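Long-range contacts in KLLA0A11308p (Kluyveromyces lactis, PDB 6AM0), which probably binds mRNA, the part described here being its amino-terminal Sm-like domain: residues K5-E10 against L60-N65; T20-Q25 against L33-F38. All blocks are in the same frame, centred on the assembly; numbering follows the deposited sequence.

Contact 1: K5-E10 against L60-N65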
loop_
_atom_site.group_PDB
_atom_site.type_symbol
_atom_site.label_atom_id
_atom_site.label_comp_id
_atom_site.label_asym_id
_atom_site.label_seq_id
_atom_site.Cartn_x
_atom_site.Cartn_y
_atom_site.Cartn_z
ATOM N N LYS D 5 3.705 -13.109 -14.028
ATOM C CA LYS D 5 5.075 -13.213 -14.501
ATOM C C LYS D 5 5.569 -11.866 -15.007
ATOM O O LYS D 5 4.880 -11.180 -15.767
ATOM C CB LYS D 5 5.137 -14.269 -15.602
ATOM C CG LYS D 5 4.921 -15.666 -15.044
ATOM C CD LYS D 5 4.316 -16.610 -16.069
ATOM C CE LYS D 5 3.821 -17.883 -15.398
ATOM N NZ LYS D 5 3.577 -18.977 -16.373
ATOM N N GLY D 6 6.766 -11.488 -14.566
ATOM C CA GLY D 6 7.357 -10.207 -14.878
ATOM C C GLY D 6 7.257 -9.187 -13.765
ATOM O O GLY D 6 7.938 -8.155 -13.831
ATOM N N TYR D 7 6.425 -9.436 -12.756
ATOM C CA TYR D 7 6.317 -8.521 -11.631
ATOM C C TYR D 7 7.577 -8.581 -10.774
ATOM O O TYR D 7 8.139 -9.654 -10.536
ATOM C CB TYR D 7 5.085 -8.864 -10.793
ATOM C CG TYR D 7 3.786 -8.341 -11.371
ATOM C CD1 TYR D 7 3.359 -8.739 -12.631
ATOM C CD2 TYR D 7 2.979 -7.469 -10.656
ATOM C CE1 TYR D 7 2.172 -8.275 -13.170
ATOM C CE2 TYR D 7 1.788 -6.997 -11.189
ATOM C CZ TYR D 7 1.389 -7.406 -12.445
ATOM O OH TYR D 7 0.209 -6.946 -12.985
ATOM N N GLN D 8 7.999 -7.418 -10.282
ATOM C CA GLN D 8 9.156 -7.317 -9.400
ATOM C C GLN D 8 8.725 -7.630 -7.970
ATOM O O GLN D 8 7.812 -6.987 -7.440
ATOM C CB GLN D 8 9.757 -5.918 -9.504
ATOM C CG GLN D 8 11.103 -5.707 -8.827
ATOM C CD GLN D 8 12.178 -6.671 -9.297
ATOM O OE1 GLN D 8 12.046 -7.319 -10.335
ATOM N NE2 GLN D 8 13.266 -6.749 -8.543
ATOM N N ILE D 9 9.382 -8.603 -7.337
ATOM C CA ILE D 9 8.902 -9.182 -6.085
ATOM C C ILE D 9 10.006 -9.120 -5.038
ATOM O O ILE D 9 11.191 -9.281 -5.358
ATOM C CB ILE D 9 8.423 -10.638 -6.288
ATOM C CG1 ILE D 9 7.353 -10.710 -7.381
ATOM C CG2 ILE D 9 7.889 -11.235 -4.991
ATOM C CD1 ILE D 9 6.157 -9.822 -7.128
ATOM N N GLU D 10 9.610 -8.880 -3.784
ATOM C CA GLU D 10 10.506 -8.915 -2.635
ATOM C C GLU D 10 9.829 -9.700 -1.518
ATOM O O GLU D 10 8.684 -9.410 -1.159
ATOM C CB GLU D 10 10.859 -7.499 -2.171
ATOM C CG GLU D 10 12.129 -7.398 -1.343
ATOM C CD GLU D 10 12.652 -5.976 -1.261
ATOM O OE1 GLU D 10 12.051 -5.084 -1.899
ATOM O OE2 GLU D 10 13.665 -5.751 -0.564
ATOM N N LEU D 60 7.111 -4.614 -5.889
ATOM C CA LEU D 60 7.741 -3.322 -6.142
ATOM C C LEU D 60 7.407 -2.748 -7.513
ATOM O O LEU D 60 6.917 -1.618 -7.601
ATOM C CB LEU D 60 9.263 -3.452 -6.003
ATOM C CG LEU D 60 9.840 -4.162 -4.781
ATOM C CD1 LEU D 60 11.352 -4.265 -4.913
ATOM C CD2 LEU D 60 9.457 -3.436 -3.504
ATOM N N LYS D 61 7.694 -3.470 -8.592
ATOM C CA LYS D 61 7.522 -2.936 -9.933
ATOM C C LYS D 61 6.609 -3.831 -10.761
ATOM O O LYS D 61 6.418 -5.014 -10.468
ATOM C CB LYS D 61 8.870 -2.779 -10.657
ATOM C CG LYS D 61 9.976 -2.128 -9.838
ATOM C CD LYS D 61 10.158 -0.662 -10.206
ATOM C CE LYS D 61 11.506 -0.134 -9.732
ATOM N NZ LYS D 61 11.676 -0.258 -8.257
ATOM N N LEU D 62 6.046 -3.235 -11.799
ATOM C CA LEU D 62 5.288 -3.927 -12.831
ATOM C C LEU D 62 6.234 -4.412 -13.919
ATOM O O LEU D 62 7.388 -3.986 -13.995
ATOM C CB LEU D 62 4.224 -2.989 -13.398
ATOM C CG LEU D 62 2.834 -3.004 -12.755
ATOM C CD1 LEU D 62 2.912 -2.859 -11.247
ATOM C CD2 LEU D 62 1.960 -1.907 -13.349
ATOM N N PRO D 63 5.792 -5.326 -14.778
ATOM C CA PRO D 63 6.657 -5.775 -15.871
ATOM C C PRO D 63 6.838 -4.667 -16.890
ATOM O O PRO D 63 5.902 -3.894 -17.144
ATOM C CB PRO D 63 5.886 -6.962 -16.467
ATOM C CG PRO D 63 4.466 -6.710 -16.088
ATOM C CD PRO D 63 4.547 -6.112 -14.717
ATOM N N PRO D 64 8.035 -4.548 -17.477
ATOM C CA PRO D 64 8.338 -3.385 -18.333
ATOM C C PRO D 64 7.292 -3.094 -19.395
ATOM O O PRO D 64 7.047 -1.918 -19.699
ATOM C CB PRO D 64 9.689 -3.766 -18.954
ATOM C CG PRO D 64 10.331 -4.627 -17.914
ATOM C CD PRO D 64 9.207 -5.425 -17.302
ATOM N N ASN D 65 6.667 -4.125 -19.962
ATOM C CA ASN D 65 5.539 -3.972 -20.880
ATOM C C ASN D 65 5.861 -3.039 -22.049
ATOM O O ASN D 65 5.463 -1.872 -22.053
ATOM C CB ASN D 65 4.309 -3.462 -20.122
ATOM C CG ASN D 65 3.006 -3.778 -20.837
ATOM O OD1 ASN D 65 2.996 -4.085 -22.029
ATOM N ND2 ASN D 65 1.898 -3.700 -20.108
#
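Tyr7 and Pro63 stand side by side and point the same way, with the CD corner of the proline over one face of the tyrosine ring. Pro63 CD makes the CH-pi contact, 3.9 Å from the Tyr7 ring centroid and shifted toward the CD1 and CE1 rim; chi1 of Tyr7 (-80°), with CG anti to the carbonyl carbon, sets the ring in position for it. Gln8 and Lys61 also run alongside, Gln8 CB lying 3.5 Å from Lys61 CB before both chains bend and their ends lead away. This pairing rests on two nearly straight backbone bonds, Gln8 N to Lys61 O and Leu60 N to Gln8 O, each 2.9 Å long, both with the donor above the carbonyl plane. In the Sm fold the last strand runs antiparallel to the first, and residues 60-63 prolong the course of strand 56-59 past strand 8-12. Leu60 crosses Gln8 and Glu10 obliquely, its CD1 methyl 3.2 Å from Glu10 OE1 at the tip of an extended chain. At the other end Gly6 has backbone angles that call for glycine, and a side chain there would run into Pro63 CB. Beyond the pair, Tyr7 and Leu62 also pack on the chain of another protein.

Contact 2: T20-Q25 against L33-F38; sequences TGTLKQ and LTDAVF
Four main-chain hydrogen bonds, in two reciprocal pairs, join Thr20-Gln25 to Leu33-Phe38. Thr20 N reaches Val37 O at 3.0 Å and Val37 N returns to Thr20 O, both nearly along the C=O axis. Thr22 N likewise meets Thr34 O at 3.0 Å, and Thr34 N meets Thr22 O at 2.8 Å, these two in the carbonyl plane. Between the pairs the register slips by one residue, a beta bulge in which Gly21 lies across from Ala36, next to the corner at Thr34 and Asp35; a CB on Gly21 would be tight against Leu33, Thr34 and Ala36. CA-H...O contacts add to the polar set, from Ala36 CA to Thr20 O and from Leu33 CA to Thr22 O. Such a corner lets strands 30-33 and 36-38 both pair with the long strand 18-26, within the strongly curved antiparallel sheet of the Sm fold. Apolar groups divide between two faces. On that of Thr20, Thr22, Thr34 and Val37, Thr20 CB touches Val37 CG1 at 3.6 Å, side by side; on the opposite face Leu23 and Leu33 form a non-hydrogen-bonded pair, Leu33 CD2 resting on the backbone 3.9 Å from Leu23 CA. Lys24, bent at chi2, chi3 and chi4, crosses Thr34 at about a right angle, its NZ 3.3 Å from Thr34 CG2. An alanine at Lys24 would remove the chain from CG outward and would probably leave the Thr34 methyl less covered. The lysine also packs on Thr32 of its own chain and on Asn46 of the KLLA0E01827p chain; ND2 of that asparagine is hydrogen-bonded to Gln25 OE1.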
loop_
_atom_site.group_PDB
_atom_site.type_symbol
_atom_site.label_atom_id
_atom_site.label_comp_id
_atom_site.label_asym_id
_atom_site.label_seq_id
_atom_site.Cartn_x
_atom_site.Cartn_y
_atom_site.Cartn_z
ATOM N N THR D 20 15.014 -10.444 -3.404
ATOM C CA THR D 20 14.375 -9.672 -4.460
ATOM C C THR D 20 14.616 -10.358 -5.794
ATOM O O THR D 20 15.737 -10.787 -6.081
ATOM C CB THR D 20 14.922 -8.237 -4.517
ATOM O OG1 THR D 20 14.902 -7.650 -3.209
ATOM C CG2 THR D 20 14.088 -7.383 -5.457
ATOM N N GLY D 21 13.575 -10.446 -6.617
ATOM C CA GLY D 21 13.735 -11.094 -7.909
ATOM C C GLY D 21 12.506 -10.928 -8.773
ATOM O O GLY D 21 11.485 -10.378 -8.348
ATOM N N THR D 22 12.622 -11.415 -10.010
ATOM C CA THR D 22 11.532 -11.334 -10.977
ATOM C C THR D 22 10.740 -12.636 -10.977
ATOM O O THR D 22 11.324 -13.722 -10.991
ATOM C CB THR D 22 12.059 -11.016 -12.378
ATOM O OG1 THR D 22 12.871 -12.098 -12.848
ATOM C CG2 THR D 22 12.896 -9.749 -12.348
ATOM N N LEU D 23 9.414 -12.527 -10.954
ATOM C CA LEU D 23 8.566 -13.708 -10.821
ATOM C C LEU D 23 8.562 -14.511 -12.120
ATOM O O LEU D 23 8.130 -14.017 -13.167
ATOM C CB LEU D 23 7.149 -13.297 -10.421
ATOM C CG LEU D 23 6.026 -14.333 -10.531
ATOM C CD1 LEU D 23 6.388 -15.589 -9.775
ATOM C CD2 LEU D 23 4.733 -13.765 -9.984
ATOM N N LYS D 24 9.051 -15.750 -12.042
ATOM C CA LYS D 24 9.142 -16.682 -13.160
ATOM C C LYS D 24 7.874 -17.518 -13.314
ATOM O O LYS D 24 7.353 -17.661 -14.425
ATOM C CB LYS D 24 10.349 -17.604 -12.958
ATOM C CG LYS D 24 10.645 -18.548 -14.103
ATOM C CD LYS D 24 10.906 -17.819 -15.398
ATOM C CE LYS D 24 11.919 -18.587 -16.234
ATOM N NZ LYS D 24 13.159 -18.874 -15.458
ATOM N N GLN D 25 7.369 -18.066 -12.212
ATOM C CA GLN D 25 6.075 -18.735 -12.176
ATOM C C GLN D 25 5.698 -18.964 -10.720
ATOM O O GLN D 25 6.565 -19.051 -9.845
ATOM C CB GLN D 25 6.108 -20.055 -12.953
ATOM C CG GLN D 25 6.923 -21.143 -12.291
ATOM C CD GLN D 25 6.757 -22.480 -12.976
ATOM O OE1 GLN D 25 5.728 -22.743 -13.598
ATOM N NE2 GLN D 25 7.771 -23.332 -12.873
ATOM N N LEU D 33 11.767 -17.415 -8.894
ATOM C CA LEU D 33 12.273 -16.095 -9.237
ATOM C C LEU D 33 13.494 -16.233 -10.133
ATOM O O LEU D 33 14.175 -17.260 -10.138
ATOM C CB LEU D 33 12.657 -15.293 -7.985
ATOM C CG LEU D 33 11.577 -15.012 -6.944
ATOM C CD1 LEU D 33 12.215 -14.512 -5.657
ATOM C CD2 LEU D 33 10.565 -14.011 -7.478
ATOM N N THR D 34 13.764 -15.179 -10.897
ATOM C CA THR D 34 14.988 -15.061 -11.671
ATOM C C THR D 34 15.751 -13.815 -11.240
ATOM O O THR D 34 15.158 -12.837 -10.762
ATOM C CB THR D 34 14.710 -15.013 -13.183
ATOM O OG1 THR D 34 13.759 -13.983 -13.468
ATOM C CG2 THR D 34 14.175 -16.350 -13.673
ATOM N N ASP D 35 17.080 -13.898 -11.393
ATOM C CA ASP D 35 18.053 -12.871 -10.998
ATOM C C ASP D 35 17.816 -12.374 -9.569
ATOM O O ASP D 35 17.835 -11.178 -9.279
ATOM C CB ASP D 35 18.116 -11.720 -12.020
ATOM C CG ASP D 35 16.809 -10.953 -12.177
ATOM O OD1 ASP D 35 16.238 -10.463 -11.180
ATOM O OD2 ASP D 35 16.345 -10.839 -13.332
ATOM N N ALA D 36 17.625 -13.325 -8.658
ATOM C CA ALA D 36 17.369 -12.997 -7.261
ATOM C C ALA D 36 18.613 -12.414 -6.595
ATOM O O ALA D 36 19.679 -13.040 -6.596
ATOM C CB ALA D 36 16.896 -14.238 -6.510
ATOM N N VAL D 37 18.479 -11.210 -6.034
ATOM C CA VAL D 37 19.513 -10.589 -5.210
ATOM C C VAL D 37 19.151 -10.789 -3.743
ATOM O O VAL D 37 17.974 -10.710 -3.364
ATOM C CB VAL D 37 19.693 -9.095 -5.554
ATOM C CG1 VAL D 37 18.455 -8.285 -5.187
ATOM C CG2 VAL D 37 20.934 -8.528 -4.871
ATOM N N PHE D 38 20.156 -11.052 -2.912
ATOM C CA PHE D 38 19.952 -11.345 -1.499
ATOM C C PHE D 38 20.438 -10.176 -0.651
ATOM O O PHE D 38 21.481 -9.580 -0.942
ATOM C CB PHE D 38 20.680 -12.631 -1.087
ATOM C CG PHE D 38 20.252 -13.850 -1.862
ATOM C CD1 PHE D 38 19.043 -13.875 -2.535
ATOM C CD2 PHE D 38 21.054 -14.976 -1.909
ATOM C CE1 PHE D 38 18.646 -14.990 -3.244
ATOM C CE2 PHE D 38 20.654 -16.095 -2.619
ATOM C CZ PHE D 38 19.452 -16.099 -3.288
#

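Adjacent strands of one sheet tie the two contacts together: strand 8-12 carries contact 1 on one edge and pairs on its other with strand 18-26, the long strand of contact 2. Probable backbone hydrogen bonds, Ile9 N to Gly21 O and Leu23 N to Tyr7 O, bridge them, and their centres lie about 10 Å apart. Contact 1 is a surface contact that closes a chain loop in which contact 2 is nested; it adds a proline-tyrosine pairing to two backbone bonds. Contact 2 is partly buried near the middle of the domain, and relies on twice as many main-chain bonds. Each contact also has a glycine where a CB would be crowded, Gly6 in the loop and Gly21 in the strand.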